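Local coordinates for protein sifA (Salmonella typhimurium, PDB 3CXB) that acts as a secreted effector inside host cells, where it is required for endosomal tubulation and Salmonella-induced filament formation and interacts with host PLEKHM2, at residues 315-318 with 319-322; 215-218 with 219-223; 298-301 with 302-306. All coordinates share one frame; numbering follows the deposited sequence.

Interaction 1: 315-318 with 319-322; sequences EEQL and TTLH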
loop_
_atom_site.group_PDB
_atom_site.type_symbol
_atom_site.label_atom_id
_atom_site.label_comp_id
_atom_site.label_asym_id
_atom_site.label_seq_id
_atom_site.Cartn_x
_atom_site.Cartn_y
_atom_site.Cartn_z
ATOM N N GLU A 315 18.321 -3.997 -2.464
ATOM C CA GLU A 315 19.174 -4.929 -1.754
ATOM C C GLU A 315 19.687 -5.999 -2.711
ATOM O O GLU A 315 20.826 -6.443 -2.603
ATOM C CB GLU A 315 18.387 -5.585 -0.613
ATOM C CG GLU A 315 17.991 -4.594 0.452
ATOM C CD GLU A 315 16.939 -5.118 1.394
ATOM O OE1 GLU A 315 16.532 -4.348 2.281
ATOM O OE2 GLU A 315 16.510 -6.283 1.257
ATOM N N GLU A 316 18.846 -6.395 -3.658
ATOM C CA GLU A 316 19.222 -7.443 -4.591
ATOM C C GLU A 316 20.192 -6.923 -5.614
ATOM O O GLU A 316 20.967 -7.687 -6.180
ATOM C CB GLU A 316 17.980 -8.021 -5.274
ATOM C CG GLU A 316 17.050 -8.809 -4.362
ATOM C CD GLU A 316 15.808 -9.261 -5.095
ATOM O OE1 GLU A 316 15.956 -9.867 -6.178
ATOM O OE2 GLU A 316 14.687 -9.013 -4.603
ATOM N N GLN A 317 20.143 -5.621 -5.861
ATOM C CA GLN A 317 21.062 -5.014 -6.811
ATOM C C GLN A 317 22.455 -5.049 -6.196
ATOM O O GLN A 317 23.423 -5.496 -6.812
ATOM C CB GLN A 317 20.666 -3.562 -7.113
ATOM C CG GLN A 317 19.793 -3.410 -8.351
ATOM C CD GLN A 317 20.528 -3.788 -9.625
ATOM O OE1 GLN A 317 19.916 -4.142 -10.638
ATOM N NE2 GLN A 317 21.854 -3.707 -9.581
ATOM N N LEU A 318 22.541 -4.573 -4.964
ATOM C CA LEU A 318 23.799 -4.551 -4.253
ATOM C C LEU A 318 24.443 -5.936 -4.274
ATOM O O LEU A 318 25.600 -6.086 -4.619
ATOM C CB LEU A 318 23.575 -4.114 -2.810
ATOM C CG LEU A 318 24.877 -3.885 -2.057
ATOM C CD1 LEU A 318 25.531 -2.612 -2.611
ATOM C CD2 LEU A 318 24.611 -3.730 -0.568
ATOM N N THR A 319 23.685 -6.960 -3.932
ATOM C CA THR A 319 24.253 -8.293 -3.904
ATOM C C THR A 319 24.612 -8.806 -5.283
ATOM O O THR A 319 25.656 -9.432 -5.470
ATOM C CB THR A 319 23.298 -9.280 -3.231
ATOM O OG1 THR A 319 22.072 -9.340 -3.974
ATOM C CG2 THR A 319 23.020 -8.838 -1.788
ATOM N N THR A 320 23.746 -8.543 -6.250
ATOM C CA THR A 320 23.983 -8.998 -7.614
ATOM C C THR A 320 25.221 -8.302 -8.211
ATOM O O THR A 320 26.052 -8.927 -8.883
ATOM C CB THR A 320 22.716 -8.758 -8.488
ATOM O OG1 THR A 320 22.881 -9.392 -9.759
ATOM C CG2 THR A 320 22.477 -7.279 -8.699
ATOM N N LEU A 321 25.363 -7.012 -7.957
ATOM C CA LEU A 321 26.523 -6.320 -8.475
ATOM C C LEU A 321 27.771 -6.891 -7.812
ATOM O O LEU A 321 28.725 -7.267 -8.497
ATOM C CB LEU A 321 26.429 -4.816 -8.207
ATOM C CG LEU A 321 25.500 -4.013 -9.118
ATOM C CD1 LEU A 321 25.483 -2.544 -8.681
ATOM C CD2 LEU A 321 25.975 -4.150 -10.569
ATOM N N HIS A 322 27.759 -6.974 -6.483
ATOM C CA HIS A 322 28.907 -7.494 -5.749
ATOM C C HIS A 322 29.397 -8.842 -6.268
ATOM O O HIS A 322 30.586 -9.014 -6.526
ATOM C CB HIS A 322 28.592 -7.633 -4.266
ATOM C CG HIS A 322 29.776 -8.034 -3.447
ATOM N ND1 HIS A 322 29.676 -8.409 -2.127
ATOM C CD2 HIS A 322 31.092 -8.103 -3.758
ATOM C CE1 HIS A 322 30.878 -8.694 -1.658
ATOM N NE2 HIS A 322 31.754 -8.516 -2.627
#
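The 315-322 run is regular helix, and T319, T320 and H322 send their backbone N-H groups back to the carbonyls of E315, E316 and L318. The T319 hydroxyl adds a side-chain bond of its own. OG1 sits between the backbone N and the carbonyl carbon (chi1 61°) and donates to E316 O at 3.0 Å. It comes from above the carbonyl plane, at a C=O...O angle of only 104°. T320 N reaches the same oxygen from the same face at 2.9 Å, so two donors grip E316 O. On another side of the helix, Q317 bends at chi2 (-66°). This brings its amide nitrogen alongside the next turn, where NE2 lies 3.7 Å from L321 CG. T320 and Q317 lie side by side, though the exact place of the T320 methyl is doubtful. The segment belongs to the last helix of the modelled chain, 307-324, which packs in the C-terminal helical part. Q317 and L321 face helix 228-241. The buried L318 meets T218 of helix 197-220 and I226 of the loop beyond it. T319 touches T217 and L221, and the H322 side chain touches A224 and I226.

Interaction 2: 215-218 with 219-223; sequences EKTT and RILHH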
loop_
_atom_site.group_PDB
_atom_site.type_symbol
_atom_site.label_atom_id
_atom_site.label_comp_id
_atom_site.label_asym_id
_atom_site.label_seq_id
_atom_site.Cartn_x
_atom_site.Cartn_y
_atom_site.Cartn_z
ATOM N N GLU A 215 22.568 0.355 2.795
ATOM C CA GLU A 215 23.260 0.374 4.075
ATOM C C GLU A 215 22.909 -0.843 4.937
ATOM O O GLU A 215 23.742 -1.342 5.692
ATOM C CB GLU A 215 22.914 1.659 4.823
ATOM C CG GLU A 215 23.234 2.929 4.055
ATOM C CD GLU A 215 22.756 4.176 4.775
ATOM O OE1 GLU A 215 21.546 4.251 5.109
ATOM O OE2 GLU A 215 23.589 5.083 5.004
ATOM N N LYS A 216 21.673 -1.317 4.812
ATOM C CA LYS A 216 21.208 -2.465 5.571
ATOM C C LYS A 216 21.922 -3.760 5.177
ATOM O O LYS A 216 22.528 -4.427 6.014
ATOM C CB LYS A 216 19.695 -2.629 5.379
ATOM C CG LYS A 216 19.083 -3.803 6.140
ATOM C CD LYS A 216 17.575 -3.890 5.938
ATOM C CE LYS A 216 16.963 -5.049 6.730
ATOM N NZ LYS A 216 15.492 -5.187 6.488
ATOM N N THR A 217 21.835 -4.115 3.900
ATOM C CA THR A 217 22.466 -5.322 3.397
ATOM C C THR A 217 23.981 -5.285 3.627
ATOM O O THR A 217 24.614 -6.325 3.823
ATOM C CB THR A 217 22.176 -5.495 1.886
ATOM O OG1 THR A 217 20.764 -5.521 1.672
ATOM C CG2 THR A 217 22.770 -6.798 1.360
ATOM N N THR A 218 24.559 -4.084 3.597
ATOM C CA THR A 218 26.000 -3.918 3.791
ATOM C C THR A 218 26.417 -4.293 5.216
ATOM O O THR A 218 27.464 -4.911 5.432
ATOM C CB THR A 218 26.425 -2.458 3.454
ATOM O OG1 THR A 218 26.199 -2.224 2.060
ATOM C CG2 THR A 218 27.904 -2.223 3.720
ATOM N N ARG A 219 25.585 -3.924 6.180
ATOM C CA ARG A 219 25.837 -4.238 7.576
ATOM C C ARG A 219 25.839 -5.754 7.815
ATOM O O ARG A 219 26.847 -6.322 8.244
ATOM C CB ARG A 219 24.774 -3.570 8.456
ATOM C CG ARG A 219 24.985 -2.072 8.641
ATOM C CD ARG A 219 26.274 -1.810 9.416
ATOM N NE ARG A 219 26.636 -0.397 9.493
ATOM C CZ ARG A 219 27.005 0.342 8.453
ATOM N NH1 ARG A 219 27.318 1.620 8.628
ATOM N NH2 ARG A 219 27.059 -0.191 7.239
ATOM N N ILE A 220 24.717 -6.411 7.517
ATOM C CA ILE A 220 24.604 -7.852 7.725
ATOM C C ILE A 220 25.666 -8.614 6.953
ATOM O O ILE A 220 26.154 -9.652 7.405
ATOM C CB ILE A 220 23.208 -8.400 7.325
ATOM C CG1 ILE A 220 23.058 -8.430 5.810
ATOM C CG2 ILE A 220 22.119 -7.545 7.950
ATOM C CD1 ILE A 220 21.749 -9.026 5.355
ATOM N N LEU A 221 26.030 -8.102 5.786
ATOM C CA LEU A 221 27.056 -8.755 4.980
ATOM C C LEU A 221 28.443 -8.157 5.240
ATOM O O LEU A 221 29.339 -8.275 4.392
ATOM C CB LEU A 221 26.723 -8.633 3.498
ATOM C CG LEU A 221 25.465 -9.339 3.025
ATOM C CD1 LEU A 221 25.274 -9.070 1.563
ATOM C CD2 LEU A 221 25.590 -10.816 3.282
ATOM N N HIS A 222 28.606 -7.534 6.413
ATOM C CA HIS A 222 29.861 -6.898 6.802
ATOM C C HIS A 222 31.082 -7.784 6.561
ATOM O O HIS A 222 32.118 -7.305 6.094
ATOM C CB HIS A 222 29.813 -6.472 8.273
ATOM C CG HIS A 222 31.064 -5.798 8.742
ATOM N ND1 HIS A 222 32.107 -5.493 7.893
ATOM C CD2 HIS A 222 31.453 -5.392 9.974
ATOM C CE1 HIS A 222 33.085 -4.933 8.580
ATOM N NE2 HIS A 222 32.713 -4.859 9.847
ATOM N N HIS A 223 30.959 -9.073 6.858
ATOM C CA HIS A 223 32.074 -9.986 6.651
ATOM C C HIS A 223 32.529 -9.951 5.205
ATOM O O HIS A 223 33.664 -10.305 4.893
ATOM C CB HIS A 223 31.689 -11.414 7.018
ATOM C CG HIS A 223 30.703 -12.035 6.081
ATOM N ND1 HIS A 223 29.351 -11.771 6.143
ATOM C CD2 HIS A 223 30.871 -12.920 5.071
ATOM C CE1 HIS A 223 28.728 -12.471 5.213
ATOM N NE2 HIS A 223 29.629 -13.177 4.548
#
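T217 and L221 meet because each directs a branch to the same side of the helix. T217 has OG1 beside its backbone N (chi1 -57°), which leaves the methyl CG2 anti to that N. L221 has CG beside its backbone N and extends at chi2 (178°). The two side chains run side by side, with T217 CG2 3.4 Å from L221 CD1. L221 CG also comes close to the carbonyl oxygen of T217, which accepts from L221 N at 3.0 Å. I220 places CG1 against that oxygen too, 3.3 Å from T217 O. The torsions of T217 and T218 turn both hydroxyls back along the helix, where T217 OG1 bonds to G213 O and T218 OG1 to I214 O. The polar ends are thus paired with the preceding turn, and the methyls are left for packing. This is the C-terminal end of helix 197-220. L221 is the first residue past it to leave helical backbone angles, and H222 N then bonds to R219 O at 2.8 Å. R219 N still makes an ordinary helical bond to E215 O, while I220 N to K216 O is weak at 3.3 Å. The R219 side chain folds at chi2 (-65°) and lies along the outer surface. T218 CG2 is at the edge of its guanidinium, 4.2 Å from R219 NH2. E215 carries the opposite charge, but E215 OE2 stays 6.2 Å from R219 NH1. On the inner side, T217 packs on E315 and T319 of helix 307-324, and T218 packs on L318.

Interaction 3: 298-301 with 302-306; sequences VFHA and IFRID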
loop_
_atom_site.group_PDB
_atom_site.type_symbol
_atom_site.label_atom_id
_atom_site.label_comp_id
_atom_site.label_asym_id
_atom_site.label_seq_id
_atom_site.Cartn_x
_atom_site.Cartn_y
_atom_site.Cartn_z
ATOM N N VAL A 298 0.644 4.905 3.193
ATOM C CA VAL A 298 0.098 6.158 2.687
ATOM C C VAL A 298 0.709 6.364 1.311
ATOM O O VAL A 298 0.015 6.635 0.320
ATOM C CB VAL A 298 0.495 7.368 3.567
ATOM C CG1 VAL A 298 0.115 8.632 2.847
ATOM C CG2 VAL A 298 -0.218 7.319 4.924
ATOM N N PHE A 299 2.025 6.214 1.273
ATOM C CA PHE A 299 2.779 6.369 0.054
ATOM C C PHE A 299 2.248 5.406 -0.998
ATOM O O PHE A 299 1.997 5.803 -2.146
ATOM C CB PHE A 299 4.260 6.106 0.330
ATOM C CG PHE A 299 5.124 6.190 -0.891
ATOM C CD1 PHE A 299 5.027 5.231 -1.897
ATOM C CD2 PHE A 299 6.021 7.244 -1.051
ATOM C CE1 PHE A 299 5.808 5.318 -3.044
ATOM C CE2 PHE A 299 6.813 7.349 -2.192
ATOM C CZ PHE A 299 6.708 6.385 -3.196
ATOM N N HIS A 300 2.069 4.142 -0.608
ATOM C CA HIS A 300 1.569 3.141 -1.555
ATOM C C HIS A 300 0.175 3.479 -2.028
ATOM O O HIS A 300 -0.197 3.158 -3.154
ATOM C CB HIS A 300 1.565 1.730 -0.950
ATOM C CG HIS A 300 0.836 0.723 -1.786
ATOM N ND1 HIS A 300 -0.518 0.503 -1.664
ATOM C CD2 HIS A 300 1.264 -0.092 -2.782
ATOM C CE1 HIS A 300 -0.896 -0.405 -2.549
ATOM N NE2 HIS A 300 0.166 -0.783 -3.240
ATOM N N ALA A 301 -0.592 4.123 -1.154
ATOM C CA ALA A 301 -1.953 4.530 -1.469
ATOM C C ALA A 301 -1.907 5.567 -2.588
ATOM O O ALA A 301 -2.736 5.557 -3.508
ATOM C CB ALA A 301 -2.594 5.121 -0.234
ATOM N N ILE A 302 -0.909 6.446 -2.520
ATOM C CA ILE A 302 -0.772 7.513 -3.512
ATOM C C ILE A 302 -0.143 7.090 -4.825
ATOM O O ILE A 302 -0.756 7.227 -5.879
ATOM C CB ILE A 302 0.050 8.702 -2.951
ATOM C CG1 ILE A 302 -0.703 9.343 -1.788
ATOM C CG2 ILE A 302 0.316 9.734 -4.053
ATOM C CD1 ILE A 302 0.183 10.192 -0.937
ATOM N N PHE A 303 1.072 6.568 -4.763
ATOM C CA PHE A 303 1.769 6.179 -5.982
ATOM C C PHE A 303 1.488 4.768 -6.468
ATOM O O PHE A 303 1.880 4.403 -7.587
ATOM C CB PHE A 303 3.283 6.364 -5.801
ATOM C CG PHE A 303 3.660 7.711 -5.250
ATOM C CD1 PHE A 303 3.581 7.956 -3.884
ATOM C CD2 PHE A 303 3.996 8.757 -6.103
ATOM C CE1 PHE A 303 3.830 9.212 -3.373
ATOM C CE2 PHE A 303 4.249 10.017 -5.601
ATOM C CZ PHE A 303 4.157 10.248 -4.231
ATOM N N ARG A 304 0.803 3.982 -5.642
ATOM C CA ARG A 304 0.489 2.599 -5.984
ATOM C C ARG A 304 1.777 1.856 -6.309
ATOM O O ARG A 304 1.892 1.174 -7.334
ATOM C CB ARG A 304 -0.456 2.518 -7.177
ATOM C CG ARG A 304 -1.388 1.327 -7.094
ATOM C CD ARG A 304 -2.163 1.301 -5.742
ATOM N NE ARG A 304 -2.744 2.600 -5.382
ATOM C CZ ARG A 304 -3.737 3.195 -6.042
ATOM N NH1 ARG A 304 -4.179 4.378 -5.649
ATOM N NH2 ARG A 304 -4.313 2.605 -7.077
ATOM N N ILE A 305 2.745 2.028 -5.415
ATOM C CA ILE A 305 4.057 1.411 -5.494
ATOM C C ILE A 305 4.355 0.933 -4.093
ATOM O O ILE A 305 4.029 1.607 -3.114
ATOM C CB ILE A 305 5.142 2.427 -5.866
ATOM C CG1 ILE A 305 4.949 2.887 -7.304
ATOM C CG2 ILE A 305 6.539 1.813 -5.649
ATOM C CD1 ILE A 305 6.112 3.700 -7.810
ATOM N N ASP A 306 4.979 -0.221 -3.978
ATOM C CA ASP A 306 5.290 -0.730 -2.657
ATOM C C ASP A 306 6.708 -0.269 -2.315
ATOM O O ASP A 306 7.694 -0.777 -2.852
ATOM C CB ASP A 306 5.169 -2.264 -2.660
ATOM C CG ASP A 306 5.393 -2.884 -1.291
ATOM O OD1 ASP A 306 5.243 -4.123 -1.184
ATOM O OD2 ASP A 306 5.721 -2.149 -0.325
#
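F303 puts a corner of its ring onto the flat of F299. Its CD1 sits over the centre of the F299 ring, 3.4 Å above the plane. The ring planes are 31° apart, so the pair is oblique, with centroids 4.3 Å from each other. I305 adds a second bump to F299, with I305 CB 4.1 Å from F299 CE1. On the neighbouring side of the helix, V298 and I302 lie alongside each other and touch through their outer branches. H300 fills the hollow of the turn. I305 O and D306 N lie at the edge of its ring, and R304 CA rests over one face, toward the rim. At R304 the backbone turns to positive phi (56°) and leaves the helix. The R304 side chain bends at chi2 and chi3 and curls back under the helix end. Its NH1 donates to A301 O at 2.8 Å, nearly straight at 170°, and A301 O lies in the plane of the R304 guanidinium. This bond is the main hold on the folded side chain, and a weak one from R304 NE to H300 O adds a little. The backbone N of R304 also makes a weak bond to H300 O. H300 NE2 bonds to E67 OE1, and the H300 ring also meets Y158 of strand 158-167. F299 meets Y205, while F303 touches E201 of helix 197-220, the glutamate of the WxxxE sequence motif that marks this effector family. D306 then takes the N-cap position of the next helix, with OD2 bonded to Q308 N. The whole is a short helix-to-helix connection, a positive-phi helix end followed directly by an aspartate N-cap, between helix 283-303 and helix 307-324.

Overall arrangement
Along the chain the order is interaction 2 (215-223), interaction 3 (298-306), then interaction 1 (315-322). They lie in series. None nests in or crosses another, and each is local, so none closes a long loop. Interaction 2 ends helix 197-220. Interaction 3 ends helix 283-303 and starts helix 307-324, which carries interaction 1 farther along. Interactions 1 and 2 touch by packing, with E315 CG 3.2 Å from T217 OG1 and L318 CD2 3.4 Å from T218 OG1. They join the C-terminal parts of helix 197-220 and helix 307-324. Interaction 3 is near the chain's centre, about 25 Å from interaction 1 between centres. There the helical part meets strand 158-167 and helix 62-75.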